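Local coordinates for AOC_like domain-containing protein (Frankia sp. Cc1.17, PDB 7DVI) that catalyses an exo-selective intermolecular Diels-Alder reaction, working as a small antiparallel beta barrel of the allene oxide cyclase-like family, at residues A[23-28]-A[123-128]; A[29-34]-A[55-60]; A[111-116]-A[133-138]. All blocks are in the same frame, centred on the assembly; numbering follows the deposited sequence.

Contact 1. Residues A[23-28]-A[123-128]; sequences VVHEGI and GVYRGL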
loop_
_atom_site.group_PDB
_atom_site.type_symbol
_atom_site.label_atom_id
_atom_site.label_comp_id
_atom_site.label_asym_id
_atom_site.label_seq_id
_atom_site.Cartn_x
_atom_site.Cartn_y
_atom_site.Cartn_z
ATOM N N VAL A 23 8.180 8.538 -15.960
ATOM C CA VAL A 23 7.937 7.575 -17.064
ATOM C C VAL A 23 6.472 7.158 -16.999
ATOM O O VAL A 23 6.038 6.622 -15.942
ATOM C CB VAL A 23 8.883 6.375 -16.986
ATOM C CG1 VAL A 23 8.724 5.466 -18.191
ATOM C CG2 VAL A 23 10.347 6.815 -16.834
ATOM N N VAL A 24 5.726 7.424 -18.074
ATOM C CA VAL A 24 4.276 7.135 -18.146
ATOM C C VAL A 24 4.048 6.313 -19.400
ATOM O O VAL A 24 4.546 6.732 -20.465
ATOM C CB VAL A 24 3.452 8.428 -18.121
ATOM C CG1 VAL A 24 1.966 8.128 -18.234
ATOM C CG2 VAL A 24 3.705 9.269 -16.883
ATOM N N HIS A 25 3.385 5.167 -19.262
ATOM C CA HIS A 25 2.844 4.365 -20.381
ATOM C C HIS A 25 1.334 4.263 -20.185
ATOM O O HIS A 25 0.911 3.629 -19.182
ATOM C CB HIS A 25 3.461 2.964 -20.490
ATOM C CG HIS A 25 4.931 2.960 -20.708
ATOM N ND1 HIS A 25 5.495 3.281 -21.936
ATOM C CD2 HIS A 25 5.951 2.671 -19.874
ATOM C CE1 HIS A 25 6.802 3.180 -21.852
ATOM N NE2 HIS A 25 7.115 2.778 -20.602
ATOM N N GLU A 26 0.567 4.876 -21.088
ATOM C CA GLU A 26 -0.922 4.934 -21.081
ATOM C C GLU A 26 -1.498 4.272 -22.344
ATOM O O GLU A 26 -0.720 4.052 -23.324
ATOM C CB GLU A 26 -1.321 6.393 -20.990
ATOM C CG GLU A 26 -1.144 6.912 -19.593
ATOM C CD GLU A 26 -1.670 8.311 -19.396
ATOM O OE1 GLU A 26 -1.972 8.989 -20.414
ATOM O OE2 GLU A 26 -1.781 8.708 -18.234
ATOM N N GLY A 27 -2.795 3.918 -22.304
ATOM C CA GLY A 27 -3.490 3.218 -23.409
ATOM C C GLY A 27 -2.857 1.887 -23.676
ATOM O O GLY A 27 -2.806 1.432 -24.853
ATOM N N ILE A 28 -2.389 1.239 -22.608
ATOM C CA ILE A 28 -1.868 -0.141 -22.731
ATOM C C ILE A 28 -3.042 -1.077 -22.994
ATOM O O ILE A 28 -4.095 -0.951 -22.339
ATOM C CB ILE A 28 -1.063 -0.571 -21.496
ATOM C CG1 ILE A 28 0.188 0.293 -21.337
ATOM C CG2 ILE A 28 -0.770 -2.062 -21.560
ATOM C CD1 ILE A 28 0.809 0.228 -19.969
ATOM N N GLY A 123 16.580 -0.336 -15.357
ATOM C CA GLY A 123 16.384 0.496 -16.552
ATOM C C GLY A 123 15.796 1.822 -16.172
ATOM O O GLY A 123 16.200 2.413 -15.136
ATOM N N VAL A 124 14.894 2.358 -16.984
ATOM C CA VAL A 124 14.484 3.788 -16.805
ATOM C C VAL A 124 13.758 3.981 -15.456
ATOM O O VAL A 124 13.647 5.135 -15.014
ATOM C CB VAL A 124 13.605 4.279 -17.976
ATOM C CG1 VAL A 124 14.400 4.275 -19.283
ATOM C CG2 VAL A 124 12.322 3.456 -18.113
ATOM N N TYR A 125 13.246 2.911 -14.827
ATOM C CA TYR A 125 12.386 3.033 -13.611
ATOM C C TYR A 125 13.227 3.093 -12.326
ATOM O O TYR A 125 12.688 3.312 -11.211
ATOM C CB TYR A 125 11.421 1.836 -13.573
ATOM C CG TYR A 125 10.631 1.697 -14.837
ATOM C CD1 TYR A 125 9.665 2.639 -15.157
ATOM C CD2 TYR A 125 10.853 0.666 -15.726
ATOM C CE1 TYR A 125 8.940 2.555 -16.334
ATOM C CE2 TYR A 125 10.128 0.571 -16.905
ATOM C CZ TYR A 125 9.168 1.521 -17.204
ATOM O OH TYR A 125 8.424 1.442 -18.361
ATOM N N ARG A 126 14.525 2.826 -12.444
ATOM C CA ARG A 126 15.411 2.764 -11.262
ATOM C C ARG A 126 15.404 4.124 -10.575
ATOM O O ARG A 126 15.500 5.155 -11.258
ATOM C CB ARG A 126 16.802 2.258 -11.658
ATOM C CG ARG A 126 17.635 1.837 -10.457
ATOM C CD ARG A 126 19.076 1.561 -10.863
ATOM N NE ARG A 126 19.182 0.298 -11.575
ATOM C CZ ARG A 126 19.434 -0.872 -10.986
ATOM N NH1 ARG A 126 19.588 -0.945 -9.670
ATOM N NH2 ARG A 126 19.529 -1.969 -11.717
ATOM N N GLY A 127 15.114 4.132 -9.270
ATOM C CA GLY A 127 14.991 5.351 -8.461
ATOM C C GLY A 127 13.678 6.068 -8.632
ATOM O O GLY A 127 13.524 7.191 -8.077
ATOM N N LEU A 128 12.723 5.441 -9.317
ATOM C CA LEU A 128 11.361 5.982 -9.437
ATOM C C LEU A 128 10.342 5.067 -8.696
ATOM O O LEU A 128 10.587 3.870 -8.631
ATOM C CB LEU A 128 10.977 5.945 -10.905
ATOM C CG LEU A 128 11.473 7.071 -11.803
ATOM C CD1 LEU A 128 12.774 7.643 -11.357
ATOM C CD2 LEU A 128 11.460 6.651 -13.247
#
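Val23, at the start of strand 22-37, pushes its side chain into the loop between strands 114-121 and 129-135, where Val124, Tyr125 and Leu128 receive it. The strand is the first of the closed barrel and bonds along its backbone to strand 143-150. From the backbone outward, CB already lies 3.9 Å from Tyr125 CE1, and the two methyls then part. CG1, trans to its own amide N (chi1 -174°), reaches on to the same Tyr125 CE1 at 3.5 Å. CG2 goes the other way, meeting Leu128 CD2 at 3.8 Å and, more loosely, Val124 CG2 at 4.1 Å. That Val124 methyl also sits over the centre of the Tyr125 ring, covering one face. The loop gets its shape from two turns that overlap, type I from Gly123 to Arg126 and type II from Tyr125 to Leu128.

Further along the strand, His25 NE2 points at Tyr125 OH, 2.9 Å away and close to the plane of both rings, but the bond is weak, bent to 123° at the hydrogen. Both groups have a stronger partner in Asp94, whose OD1 pairs with the hydroxyl and OD2 with NE2. With an alanine at Tyr125, Val23 would probably lose the ring wall beside CG1, and Asp94 OD1 the hydroxyl it pairs with. Across these segments strand and loop meet through apolar methyls and the Tyr125 ring, while the polar linkage runs chiefly through one carboxylate.

Contact 2. Residues A[29-34]-A[55-60]; sequences WEPQIR and ELYDSS. With EDO (1,2-ethanediol), chain M; EDO (1,2-ethanediol), chain R.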
loop_
_atom_site.group_PDB
_atom_site.type_symbol
_atom_site.label_atom_id
_atom_site.label_comp_id
_atom_site.label_asym_id
_atom_site.label_seq_id
_atom_site.Cartn_x
_atom_site.Cartn_y
_atom_site.Cartn_z
ATOM N N TRP A 29 -2.807 -2.003 -23.904
ATOM C CA TRP A 29 -3.700 -3.112 -24.283
ATOM C C TRP A 29 -3.006 -4.338 -23.693
ATOM O O TRP A 29 -1.837 -4.600 -24.066
ATOM C CB TRP A 29 -3.877 -3.133 -25.830
ATOM C CG TRP A 29 -4.758 -4.212 -26.383
ATOM C CD1 TRP A 29 -6.125 -4.217 -26.418
ATOM C CD2 TRP A 29 -4.341 -5.440 -27.019
ATOM N NE1 TRP A 29 -6.579 -5.378 -26.986
ATOM C CE2 TRP A 29 -5.511 -6.145 -27.369
ATOM C CE3 TRP A 29 -3.102 -6.007 -27.339
ATOM C CZ2 TRP A 29 -5.466 -7.380 -28.023
ATOM C CZ3 TRP A 29 -3.055 -7.231 -27.967
ATOM C CH2 TRP A 29 -4.225 -7.911 -28.302
ATOM N N GLU A 30 -3.680 -5.057 -22.798
ATOM C CA GLU A 30 -3.030 -6.102 -21.956
ATOM C C GLU A 30 -3.810 -7.406 -22.069
ATOM O O GLU A 30 -4.737 -7.675 -21.288
ATOM C CB GLU A 30 -2.897 -5.598 -20.507
ATOM C CG GLU A 30 -2.254 -6.620 -19.579
ATOM C CD GLU A 30 -1.968 -6.164 -18.147
ATOM O OE1 GLU A 30 -1.937 -4.946 -17.928
ATOM O OE2 GLU A 30 -1.872 -7.074 -17.238
ATOM N N PRO A 31 -3.479 -8.257 -23.066
ATOM C CA PRO A 31 -4.131 -9.551 -23.176
ATOM C C PRO A 31 -3.533 -10.549 -22.194
ATOM O O PRO A 31 -2.309 -10.503 -21.977
ATOM C CB PRO A 31 -3.818 -9.980 -24.621
ATOM C CG PRO A 31 -2.495 -9.314 -24.915
ATOM C CD PRO A 31 -2.613 -7.972 -24.223
ATOM N N GLN A 32 -4.389 -11.462 -21.725
ATOM C CA GLN A 32 -4.006 -12.543 -20.799
ATOM C C GLN A 32 -3.506 -13.736 -21.603
ATOM O O GLN A 32 -4.259 -14.201 -22.429
ATOM C CB GLN A 32 -5.206 -12.890 -19.930
ATOM C CG GLN A 32 -4.808 -13.772 -18.758
ATOM C CD GLN A 32 -5.590 -13.424 -17.515
ATOM O OE1 GLN A 32 -6.689 -13.931 -17.327
ATOM N NE2 GLN A 32 -5.029 -12.558 -16.665
ATOM N N ILE A 33 -2.293 -14.226 -21.351
ATOM C CA ILE A 33 -1.716 -15.383 -22.079
ATOM C C ILE A 33 -1.993 -16.657 -21.287
ATOM O O ILE A 33 -2.286 -17.738 -21.893
ATOM C CB ILE A 33 -0.209 -15.173 -22.316
ATOM C CG1 ILE A 33 0.103 -13.796 -22.905
ATOM C CG2 ILE A 33 0.368 -16.308 -23.152
ATOM C CD1 ILE A 33 -0.589 -13.486 -24.220
ATOM N N ARG A 34 -1.880 -16.600 -19.963
ATOM C CA ARG A 34 -2.237 -17.791 -19.137
ATOM C C ARG A 34 -2.736 -17.311 -17.776
ATOM O O ARG A 34 -2.209 -16.294 -17.250
ATOM C CB ARG A 34 -1.061 -18.754 -19.044
ATOM C CG ARG A 34 -1.386 -20.059 -18.332
ATOM C CD ARG A 34 -2.501 -20.884 -19.000
ATOM N NE ARG A 34 -2.924 -22.076 -18.252
ATOM C CZ ARG A 34 -2.298 -23.251 -18.263
ATOM N NH1 ARG A 34 -1.177 -23.387 -18.948
ATOM N NH2 ARG A 34 -2.770 -24.285 -17.577
ATOM N N GLU A 55 0.622 -10.178 -21.588
ATOM C CA GLU A 55 1.457 -9.265 -22.388
ATOM C C GLU A 55 0.906 -7.856 -22.246
ATOM O O GLU A 55 -0.285 -7.690 -21.918
ATOM C CB GLU A 55 1.471 -9.689 -23.851
ATOM C CG GLU A 55 2.337 -10.895 -24.106
ATOM C CD GLU A 55 2.327 -11.357 -25.559
ATOM O OE1 GLU A 55 1.479 -10.884 -26.347
ATOM O OE2 GLU A 55 3.188 -12.155 -25.895
ATOM N N LEU A 56 1.771 -6.882 -22.451
ATOM C CA LEU A 56 1.379 -5.477 -22.542
ATOM C C LEU A 56 1.850 -4.980 -23.910
ATOM O O LEU A 56 3.015 -5.249 -24.267
ATOM C CB LEU A 56 2.054 -4.670 -21.429
ATOM C CG LEU A 56 1.408 -4.777 -20.040
ATOM C CD1 LEU A 56 1.761 -6.120 -19.435
ATOM C CD2 LEU A 56 1.882 -3.636 -19.159
ATOM N N TYR A 57 0.990 -4.194 -24.549
ATOM C CA TYR A 57 1.230 -3.480 -25.818
ATOM C C TYR A 57 0.995 -2.002 -25.551
ATOM O O TYR A 57 0.021 -1.641 -24.851
ATOM C CB TYR A 57 0.344 -4.090 -26.908
ATOM C CG TYR A 57 0.723 -5.500 -27.268
ATOM C CD1 TYR A 57 0.306 -6.581 -26.501
ATOM C CD2 TYR A 57 1.498 -5.757 -28.395
ATOM C CE1 TYR A 57 0.700 -7.868 -26.809
ATOM C CE2 TYR A 57 1.885 -7.038 -28.719
ATOM C CZ TYR A 57 1.482 -8.093 -27.928
ATOM O OH TYR A 57 1.831 -9.363 -28.273
ATOM N N ASP A 58 1.886 -1.154 -26.072
ATOM C CA ASP A 58 1.745 0.314 -25.929
ATOM C C ASP A 58 0.578 0.786 -26.820
ATOM O O ASP A 58 -0.062 -0.047 -27.483
ATOM C CB ASP A 58 3.090 0.997 -26.166
ATOM C CG ASP A 58 3.569 0.936 -27.614
ATOM O OD1 ASP A 58 2.693 0.817 -28.546
ATOM O OD2 ASP A 58 4.805 0.956 -27.786
ATOM N N SER A 59 0.271 2.076 -26.779
ATOM C CA SER A 59 -0.891 2.691 -27.457
ATOM C C SER A 59 -0.759 2.533 -28.979
ATOM O O SER A 59 -1.767 2.686 -29.651
ATOM C CB SER A 59 -1.036 4.119 -27.075
ATOM O OG SER A 59 0.096 4.869 -27.480
ATOM N N SER A 60 0.421 2.177 -29.480
ATOM C CA SER A 60 0.675 1.836 -30.901
ATOM C C SER A 60 0.573 0.329 -31.139
ATOM O O SER A 60 0.872 -0.084 -32.247
ATOM C CB SER A 60 2.004 2.376 -31.309
ATOM O OG SER A 60 1.984 3.780 -31.137
HETATM C C1 EDO M . -6.310 -17.264 -20.315
HETATM O O1 EDO M . -6.213 -16.419 -21.423
HETATM C C2 EDO M . -5.796 -18.609 -20.607
HETATM O O2 EDO M . -5.479 -19.338 -19.430
HETATM C C1 EDO R . -7.637 -10.780 -11.970
HETATM O O1 EDO R . -8.005 -9.590 -11.348
HETATM C C2 EDO R . -6.564 -10.561 -12.973
HETATM O O2 EDO R . -6.444 -11.619 -13.924
#
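The first hairpin of the barrel, strands 22-37 and 49-57, pairs Trp29 with Tyr57 as an antiparallel hydrogen-bonded pair. Trp29 N gives to Tyr57 O at 3.0 Å, a fairly straight bond of 164°, and Tyr57 N returns one to Trp29 O at 2.9 Å. Both side chains run the same way from this pair. The benzo edge of Trp29 is turned toward the face of Tyr57, an offset edge-to-face pair with planes at 63°, and Trp29 CE3 comes within 3.6 Å of Tyr57 CD1. Pro31 wedges in beside them: its CD lies over the rim of the Trp29 ring and also reaches the edge of the Tyr57 ring.

One more backbone bond follows at the proline, which has no N-H to offer but accepts at O from Glu55 N, 3.0 Å away. In between, Glu30 CA lies 3.2 Å from Glu55 O in a CA-H...O contact. A classic beta bulge follows, with Ile33 and Arg34 both facing Tyr53, and here the chain turns a corner; Ile33 CD1 rests on the Glu55 carboxylate carbon at 3.9 Å. Tyr57 OH bonds to Glu55 OE1 within its own strand, though the modelled length is doubtfully short. Gln32 O accepts from one 1,2-ethanediol and Gln32 NE2 donates to a second in a nearly straight bond; both molecules probably come from the crystallisation liquor.

Glu30 is buried beside Leu56. Stretched out, with CG opposite the backbone N (chi1 179°), it lies alongside that leucine and brings CD to 3.9 Å from Leu56 CD1. Its carboxylate is salt-bridged to Arg132 and also lies close to the Asp54 carboxylate; the arginine probably offsets part of the repulsion between the two acids. Beyond the strand's end, Asp58 OD1 takes the N-H of Ser60 in an Asx turn.

Contact 3. Residues A[111-116]-A[133-138]; sequences GVWVGY and EWRVIE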
loop_
_atom_site.group_PDB
_atom_site.type_symbol
_atom_site.label_atom_id
_atom_site.label_comp_id
_atom_site.label_asym_id
_atom_site.label_seq_id
_atom_site.Cartn_x
_atom_site.Cartn_y
_atom_site.Cartn_z
ATOM N N GLY A 111 -15.574 -2.924 -14.103
ATOM C CA GLY A 111 -14.822 -2.068 -15.048
ATOM C C GLY A 111 -14.395 -0.726 -14.453
ATOM O O GLY A 111 -14.123 0.236 -15.216
ATOM N N VAL A 112 -14.283 -0.632 -13.135
ATOM C CA VAL A 112 -13.683 0.554 -12.464
ATOM C C VAL A 112 -12.163 0.398 -12.540
ATOM O O VAL A 112 -11.672 -0.748 -12.399
ATOM C CB VAL A 112 -14.154 0.688 -11.007
ATOM C CG1 VAL A 112 -13.495 1.855 -10.286
ATOM C CG2 VAL A 112 -15.674 0.791 -10.938
ATOM N N TRP A 113 -11.480 1.515 -12.740
ATOM C CA TRP A 113 -10.011 1.615 -12.591
ATOM C C TRP A 113 -9.594 1.101 -11.212
ATOM O O TRP A 113 -10.082 1.617 -10.176
ATOM C CB TRP A 113 -9.540 3.050 -12.797
ATOM C CG TRP A 113 -9.365 3.432 -14.238
ATOM C CD1 TRP A 113 -10.154 4.289 -14.947
ATOM C CD2 TRP A 113 -8.286 3.064 -15.123
ATOM N NE1 TRP A 113 -9.670 4.439 -16.218
ATOM C CE2 TRP A 113 -8.525 3.710 -16.360
ATOM C CE3 TRP A 113 -7.172 2.228 -15.015
ATOM C CZ2 TRP A 113 -7.685 3.564 -17.464
ATOM C CZ3 TRP A 113 -6.326 2.092 -16.098
ATOM C CH2 TRP A 113 -6.597 2.731 -17.314
ATOM N N VAL A 114 -8.690 0.129 -11.196
ATOM C CA VAL A 114 -8.018 -0.274 -9.938
ATOM C C VAL A 114 -6.518 -0.056 -10.108
ATOM O O VAL A 114 -6.048 0.142 -11.241
ATOM C CB VAL A 114 -8.358 -1.734 -9.591
ATOM C CG1 VAL A 114 -9.870 -1.932 -9.418
ATOM C CG2 VAL A 114 -7.794 -2.724 -10.600
ATOM N N GLY A 115 -5.788 -0.131 -9.012
ATOM C CA GLY A 115 -4.323 -0.312 -9.056
ATOM C C GLY A 115 -3.696 -0.108 -7.698
ATOM O O GLY A 115 -4.434 0.005 -6.672
ATOM N N TYR A 116 -2.363 -0.051 -7.679
ATOM C CA TYR A 116 -1.596 -0.102 -6.416
ATOM C C TYR A 116 -0.152 0.339 -6.683
ATOM O O TYR A 116 0.275 0.493 -7.841
ATOM C CB TYR A 116 -1.636 -1.531 -5.868
ATOM C CG TYR A 116 -1.685 -2.586 -6.946
ATOM C CD1 TYR A 116 -0.576 -2.948 -7.684
ATOM C CD2 TYR A 116 -2.884 -3.218 -7.247
ATOM C CE1 TYR A 116 -0.665 -3.889 -8.700
ATOM C CE2 TYR A 116 -2.986 -4.137 -8.264
ATOM C CZ TYR A 116 -1.882 -4.472 -9.020
ATOM O OH TYR A 116 -2.010 -5.426 -10.017
ATOM N N GLU A 133 -1.879 0.478 -12.846
ATOM C CA GLU A 133 -3.351 0.587 -12.833
ATOM C C GLU A 133 -3.885 -0.207 -14.007
ATOM O O GLU A 133 -3.119 -0.454 -14.963
ATOM C CB GLU A 133 -3.777 2.054 -12.894
ATOM C CG GLU A 133 -3.529 2.823 -11.623
ATOM C CD GLU A 133 -3.600 4.333 -11.781
ATOM O OE1 GLU A 133 -3.893 4.818 -12.901
ATOM O OE2 GLU A 133 -3.306 5.018 -10.794
ATOM N N TRP A 134 -5.163 -0.581 -13.943
ATOM C CA TRP A 134 -5.825 -1.308 -15.050
ATOM C C TRP A 134 -7.329 -1.243 -14.820
ATOM O O TRP A 134 -7.755 -0.903 -13.692
ATOM C CB TRP A 134 -5.349 -2.748 -15.181
ATOM C CG TRP A 134 -5.304 -3.519 -13.893
ATOM C CD1 TRP A 134 -4.317 -3.493 -12.942
ATOM C CD2 TRP A 134 -6.258 -4.486 -13.435
ATOM N NE1 TRP A 134 -4.604 -4.343 -11.913
ATOM C CE2 TRP A 134 -5.783 -4.983 -12.201
ATOM C CE3 TRP A 134 -7.445 -4.979 -13.958
ATOM C CZ2 TRP A 134 -6.476 -5.941 -11.473
ATOM C CZ3 TRP A 134 -8.133 -5.926 -13.240
ATOM C CH2 TRP A 134 -7.663 -6.379 -12.007
ATOM N N ARG A 135 -8.089 -1.590 -15.853
ATOM C CA ARG A 135 -9.558 -1.777 -15.753
ATOM C C ARG A 135 -10.005 -2.801 -16.788
ATOM O O ARG A 135 -9.385 -2.939 -17.874
ATOM C CB ARG A 135 -10.324 -0.465 -15.869
ATOM C CG ARG A 135 -10.086 0.250 -17.185
ATOM C CD ARG A 135 -11.173 1.252 -17.461
ATOM N NE ARG A 135 -10.782 2.109 -18.565
ATOM C CZ ARG A 135 -11.421 3.221 -18.926
ATOM N NH1 ARG A 135 -12.508 3.604 -18.288
ATOM N NH2 ARG A 135 -10.970 3.952 -19.926
ATOM N N VAL A 136 -11.048 -3.541 -16.420
ATOM C CA VAL A 136 -11.714 -4.489 -17.339
ATOM C C VAL A 136 -12.574 -3.664 -18.299
ATOM O O VAL A 136 -13.312 -2.740 -17.826
ATOM C CB VAL A 136 -12.516 -5.511 -16.528
ATOM C CG1 VAL A 136 -13.302 -6.442 -17.443
ATOM C CG2 VAL A 136 -11.564 -6.272 -15.601
ATOM N N ILE A 137 -12.431 -3.913 -19.598
ATOM C CA ILE A 137 -13.342 -3.320 -20.627
ATOM C C ILE A 137 -14.472 -4.332 -20.846
ATOM O O ILE A 137 -15.617 -3.971 -20.745
ATOM C CB ILE A 137 -12.572 -2.946 -21.913
ATOM C CG1 ILE A 137 -11.383 -2.029 -21.608
ATOM C CG2 ILE A 137 -13.504 -2.310 -22.936
ATOM C CD1 ILE A 137 -11.758 -0.788 -20.812
ATOM N N GLU A 138 -14.131 -5.598 -20.956
ATOM C CA GLU A 138 -15.047 -6.642 -21.421
ATOM C C GLU A 138 -14.572 -7.919 -20.764
ATOM O O GLU A 138 -13.397 -8.235 -20.868
ATOM C CB GLU A 138 -14.941 -6.680 -22.950
ATOM C CG GLU A 138 -16.189 -7.145 -23.641
ATOM C CD GLU A 138 -17.345 -6.282 -23.196
ATOM O OE1 GLU A 138 -18.099 -6.737 -22.324
ATOM O OE2 GLU A 138 -17.444 -5.134 -23.672
HETATM O O HOH W 1 -14.506 -0.442 -18.087
HETATM O O HOH W 2 -13.573 2.750 -15.528
HETATM O O HOH W 3 -12.067 -3.030 -13.749
#
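Gly111 O is gripped by two waters that link it to the other segment: one, 2.6 Å away, accepts from Arg135 NH1, and the other also donates to Val136 O. Gly111 closes the short helix 105-109 as the C-prime residue of a Schellman motif. A third water joins Val112 O to Val136 N.

Regular pairing starts at Val114 and Trp134, whose N-H and C=O groups exchange two hydrogen bonds of 2.9 Å, N to O. On one side of the sheet, Val114 CG2 sits squarely over the six-membered ring of Trp134, 3.5 Å from its centroid in a CH-pi contact. Trp134 NE1 reaches Tyr116 OH only weakly, at 3.4 Å; that hydroxyl bonds to Glu88. Arg135 leaves its backbone with CG between N and C (chi1 60°) and runs extended over Trp113, its CD above the five-membered ring and its guanidinium tilted 24° from the indole. Glu144 holds NE by a salt bridge.

The hairpin of strands 114-121 and 129-135 lies between strands 95-104 and 143-150 in the barrel: Val114 packs on Ala103 of the first and on Val108 of helix 105-109, and Trp113 on Glu144 and Arg146 of the second.

In the fold
None of the three is wholly core: contacts 1 and 2 are partly buried, and contact 3 is a surface contact despite the buried Val114 and Tyr116. Contacts 2 and 3 each knit a hairpin of neighbouring barrel strands through backbone bonds, whereas contact 1 sets a strand against a loop with side chains alone. Contacts 1 and 2 share strand 22-37, which turns a corner at Gly27, and they touch where Ile28 CG2 meets Leu56 CG at 3.8 Å. Contact 3 touches neither, but Arg146 makes salt bridges to both Glu26 of contact 1 and Glu133 of contact 3. At the surface, contact 3 adds water bridges; contact 1 relies on methyls and an aspartate-centred polar cluster.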